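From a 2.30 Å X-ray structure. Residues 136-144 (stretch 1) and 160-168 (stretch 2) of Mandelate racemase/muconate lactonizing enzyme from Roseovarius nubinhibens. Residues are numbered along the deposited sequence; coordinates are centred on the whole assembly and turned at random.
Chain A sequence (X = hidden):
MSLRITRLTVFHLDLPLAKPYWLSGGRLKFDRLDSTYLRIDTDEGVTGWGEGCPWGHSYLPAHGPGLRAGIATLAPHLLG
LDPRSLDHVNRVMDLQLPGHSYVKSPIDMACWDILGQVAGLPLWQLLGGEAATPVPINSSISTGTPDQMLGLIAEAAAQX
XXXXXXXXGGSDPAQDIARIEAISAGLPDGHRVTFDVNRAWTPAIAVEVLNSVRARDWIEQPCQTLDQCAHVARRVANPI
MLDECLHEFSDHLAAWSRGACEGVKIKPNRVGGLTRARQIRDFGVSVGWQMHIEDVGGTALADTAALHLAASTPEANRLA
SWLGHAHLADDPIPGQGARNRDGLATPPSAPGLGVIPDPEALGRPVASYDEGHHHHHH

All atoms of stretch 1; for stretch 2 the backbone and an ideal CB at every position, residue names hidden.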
# COMPACT_ATOMS: atom_id res chain seq x y z
N PRO A 136 1.61 -33.44 22.75
CA PRO A 136 0.96 -32.86 23.93
C PRO A 136 -0.52 -32.57 23.70
O PRO A 136 -0.91 -32.14 22.61
CB PRO A 136 1.73 -31.55 24.15
CG PRO A 136 3.06 -31.80 23.54
CD PRO A 136 2.77 -32.64 22.33
N ILE A 137 -1.33 -32.83 24.71
CA ILE A 137 -2.77 -32.65 24.64
C ILE A 137 -3.13 -31.50 25.56
O ILE A 137 -2.64 -31.44 26.69
CB ILE A 137 -3.54 -33.95 25.07
CG1 ILE A 137 -3.12 -35.15 24.20
CG2 ILE A 137 -5.06 -33.76 25.02
CD1 ILE A 137 -3.19 -34.90 22.69
N ASN A 138 -3.95 -30.57 25.08
CA ASN A 138 -4.39 -29.47 25.93
C ASN A 138 -5.70 -29.71 26.70
O ASN A 138 -6.60 -30.40 26.22
CB ASN A 138 -4.38 -28.12 25.19
CG ASN A 138 -5.48 -28.01 24.16
OD1 ASN A 138 -6.61 -27.61 24.47
ND2 ASN A 138 -5.16 -28.35 22.92
N SER A 139 -5.79 -29.13 27.89
CA SER A 139 -7.01 -29.14 28.68
C SER A 139 -8.00 -28.07 28.23
O SER A 139 -7.61 -27.10 27.57
CB SER A 139 -6.69 -28.93 30.16
OG SER A 139 -6.22 -27.61 30.41
N SER A 140 -9.26 -28.25 28.59
CA SER A 140 -10.30 -27.25 28.36
C SER A 140 -10.81 -26.70 29.68
O SER A 140 -11.39 -27.44 30.48
CB SER A 140 -11.45 -27.85 27.56
OG SER A 140 -10.97 -28.51 26.40
N ILE A 141 -10.58 -25.41 29.89
CA ILE A 141 -10.96 -24.73 31.12
C ILE A 141 -12.19 -23.86 30.90
O ILE A 141 -12.11 -22.82 30.24
CB ILE A 141 -9.79 -23.88 31.70
CG1 ILE A 141 -8.46 -24.65 31.66
CG2 ILE A 141 -10.14 -23.33 33.09
CD1 ILE A 141 -8.39 -25.90 32.55
N SER A 142 -13.32 -24.29 31.44
CA SER A 142 -14.62 -23.63 31.28
C SER A 142 -14.66 -22.27 31.95
O SER A 142 -13.95 -22.03 32.94
CB SER A 142 -15.74 -24.51 31.84
OG SER A 142 -16.04 -25.59 30.97
N THR A 143 -15.50 -21.38 31.42
CA THR A 143 -15.65 -20.01 31.92
C THR A 143 -16.20 -19.98 33.35
O THR A 143 -17.04 -20.81 33.72
CB THR A 143 -16.57 -19.17 31.00
OG1 THR A 143 -16.46 -19.62 29.65
CG2 THR A 143 -16.20 -17.70 31.05
N GLY A 144 -15.69 -19.05 34.16
CA GLY A 144 -16.19 -18.83 35.51
C GLY A 144 -15.52 -17.63 36.16
O GLY A 144 -15.17 -16.67 35.47
N UNK A 160 -2.15 -34.14 34.45
CA UNK A 160 -0.92 -34.14 33.66
C UNK A 160 -0.94 -33.27 32.41
O UNK A 160 -0.02 -33.33 31.60
CB UNK A 160 -0.60 -35.58 33.25
N UNK A 161 -1.99 -32.45 32.26
CA UNK A 161 -2.04 -31.42 31.22
C UNK A 161 -1.04 -30.29 31.50
O UNK A 161 -0.97 -29.78 32.61
CB UNK A 161 -3.46 -30.85 31.11
N UNK A 162 -0.29 -29.91 30.48
CA UNK A 162 0.68 -28.81 30.60
C UNK A 162 0.34 -27.63 29.69
O UNK A 162 0.98 -26.59 29.75
CB UNK A 162 2.09 -29.32 30.27
N UNK A 163 -0.68 -27.81 28.85
CA UNK A 163 -1.20 -26.73 28.02
C UNK A 163 -2.70 -26.62 28.27
O UNK A 163 -3.39 -27.63 28.41
CB UNK A 163 -0.90 -26.97 26.54
N UNK A 164 -3.19 -25.39 28.36
CA UNK A 164 -4.55 -25.13 28.80
C UNK A 164 -5.23 -24.13 27.87
O UNK A 164 -4.69 -23.06 27.58
CB UNK A 164 -4.56 -24.61 30.24
N UNK A 165 -6.42 -24.50 27.40
CA UNK A 165 -7.29 -23.59 26.67
C UNK A 165 -8.31 -23.00 27.63
O UNK A 165 -9.29 -23.66 27.98
CB UNK A 165 -7.98 -24.30 25.51
N UNK A 166 -8.08 -21.76 28.06
CA UNK A 166 -9.01 -21.04 28.92
C UNK A 166 -10.06 -20.32 28.09
O UNK A 166 -9.74 -19.47 27.25
CB UNK A 166 -8.26 -20.04 29.81
N UNK A 167 -11.32 -20.65 28.33
CA UNK A 167 -12.43 -20.13 27.53
C UNK A 167 -12.96 -18.84 28.14
O UNK A 167 -13.54 -18.84 29.22
CB UNK A 167 -13.55 -21.17 27.42
N UNK A 168 -12.73 -17.73 27.44
CA UNK A 168 -13.20 -16.41 27.87
C UNK A 168 -14.11 -15.81 26.80
O UNK A 168 -14.44 -16.47 25.82
CB UNK A 168 -12.02 -15.48 28.15

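Stretch 2 runs parallel to strand 138-141, and the ladder is set by the backbone alone: N of Ser 139 donates to O of position 163 and N of Ile 141 to O of position 165 (both 2.9 Å), while O of Ser 139 accepts from N of position 165 (2.9 Å) and O of Ile 141 from N of position 167 (3.0 Å).

Position 160 has a phi of 104°, which by itself favours glycine, and no atom of stretch 1 lies near its ideal CB. It is Gly 160, which leaves helical geometry just after a helix.

At position 161 the CA-to-CB bond points toward stretch 1, with the ideal CB 3.9 Å from CB of Ser 139. A flat or broad apolar side chain could cover the backbone here; leucine, methionine or an aromatic would all suit. The residue is Tyr 161. CB of Ser 139 sits over one ring face, 3.8 Å from the ring centroid in a CH-pi contact, while O of Ile 137 approaches the ring edge, 3.3 Å from CD2 of Tyr 161.

Position 162 points away, so many side chains would be tolerated. It is Arg 162, whose backbone N donates to a water that in turn donates to O of Ile 137.

The ideal CB of position 163 lies 3.9 Å from CB of Asn 138, on the same side of the sheet. Valine, isoleucine or threonine would fit the extended backbone; Thr 163 is found, packing its CB against that of Asn 138.

Position 164 turns to the side shared by Ser 139 and Ile 141, its ideal CB 3.4 Å from OG of Ser 139. A polar side chain could engage this hydroxyl; a small one would also be compatible. In His 164, ND1 hydrogen-bonds OG of Ser 139 at 2.6 Å, at the ring edge.

Position 165 shares its side with Asn 138 and Ser 140, its ideal CB 3.7 Å from OD1 of Asn 138. Small or polar residues suit it; Ser 165 places its CB beside that oxygen.

The ideal CB of position 166 lies 4.5 Å from CB of Ile 141; several apolar residues are plausible, and Ala 166 is the deposited one.

At position 167 the CA-to-CB bond points toward stretch 1, near O of Ile 141 and OG1 of Thr 143. A long, flexible chain could pass along the strand, as Lys 167 does. OG1 of Thr 143 donates to O of Lys 167 (3.1 Å).

Position 168 points away, leaving the choice open; it is Ile 168.

Stretch 2 (160-168) GYRTHSAKI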
# COMPACT_ATOMS: atom_id res chain seq x y z
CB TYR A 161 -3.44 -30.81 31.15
CG TYR A 161 -4.52 -31.72 30.62
CD1 TYR A 161 -5.53 -32.19 31.47
CD2 TYR A 161 -4.54 -32.10 29.28
CE1 TYR A 161 -6.54 -33.02 30.98
CE2 TYR A 161 -5.54 -32.93 28.78
CZ TYR A 161 -6.54 -33.39 29.64
OH TYR A 161 -7.53 -34.20 29.16
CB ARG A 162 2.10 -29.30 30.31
CG ARG A 162 2.52 -30.52 31.11
CD ARG A 162 4.02 -30.72 31.09
NE ARG A 162 4.64 -30.19 32.30
CZ ARG A 162 5.45 -29.14 32.33
NH1 ARG A 162 5.76 -28.49 31.21
NH2 ARG A 162 5.96 -28.73 33.49
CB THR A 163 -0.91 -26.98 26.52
OG1 THR A 163 0.45 -27.41 26.36
CG2 THR A 163 -1.12 -25.70 25.70
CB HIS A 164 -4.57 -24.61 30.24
CG HIS A 164 -3.76 -25.43 31.19
ND1 HIS A 164 -4.15 -26.68 31.62
CD2 HIS A 164 -2.55 -25.20 31.77
CE1 HIS A 164 -3.24 -27.18 32.43
NE2 HIS A 164 -2.26 -26.30 32.54
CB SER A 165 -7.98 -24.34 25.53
OG SER A 165 -8.41 -23.44 24.52
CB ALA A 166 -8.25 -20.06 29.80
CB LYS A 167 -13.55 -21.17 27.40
CG LYS A 167 -13.07 -22.58 27.08
CD LYS A 167 -12.86 -22.79 25.59
CE LYS A 167 -12.00 -24.02 25.33
NZ LYS A 167 -11.70 -24.19 23.88
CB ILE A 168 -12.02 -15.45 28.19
CG1 ILE A 168 -11.10 -15.30 26.98
CG2 ILE A 168 -11.25 -15.93 29.42
CD1 ILE A 168 -10.28 -14.04 26.99
O HOH W 1 -0.50 -31.16 28.04
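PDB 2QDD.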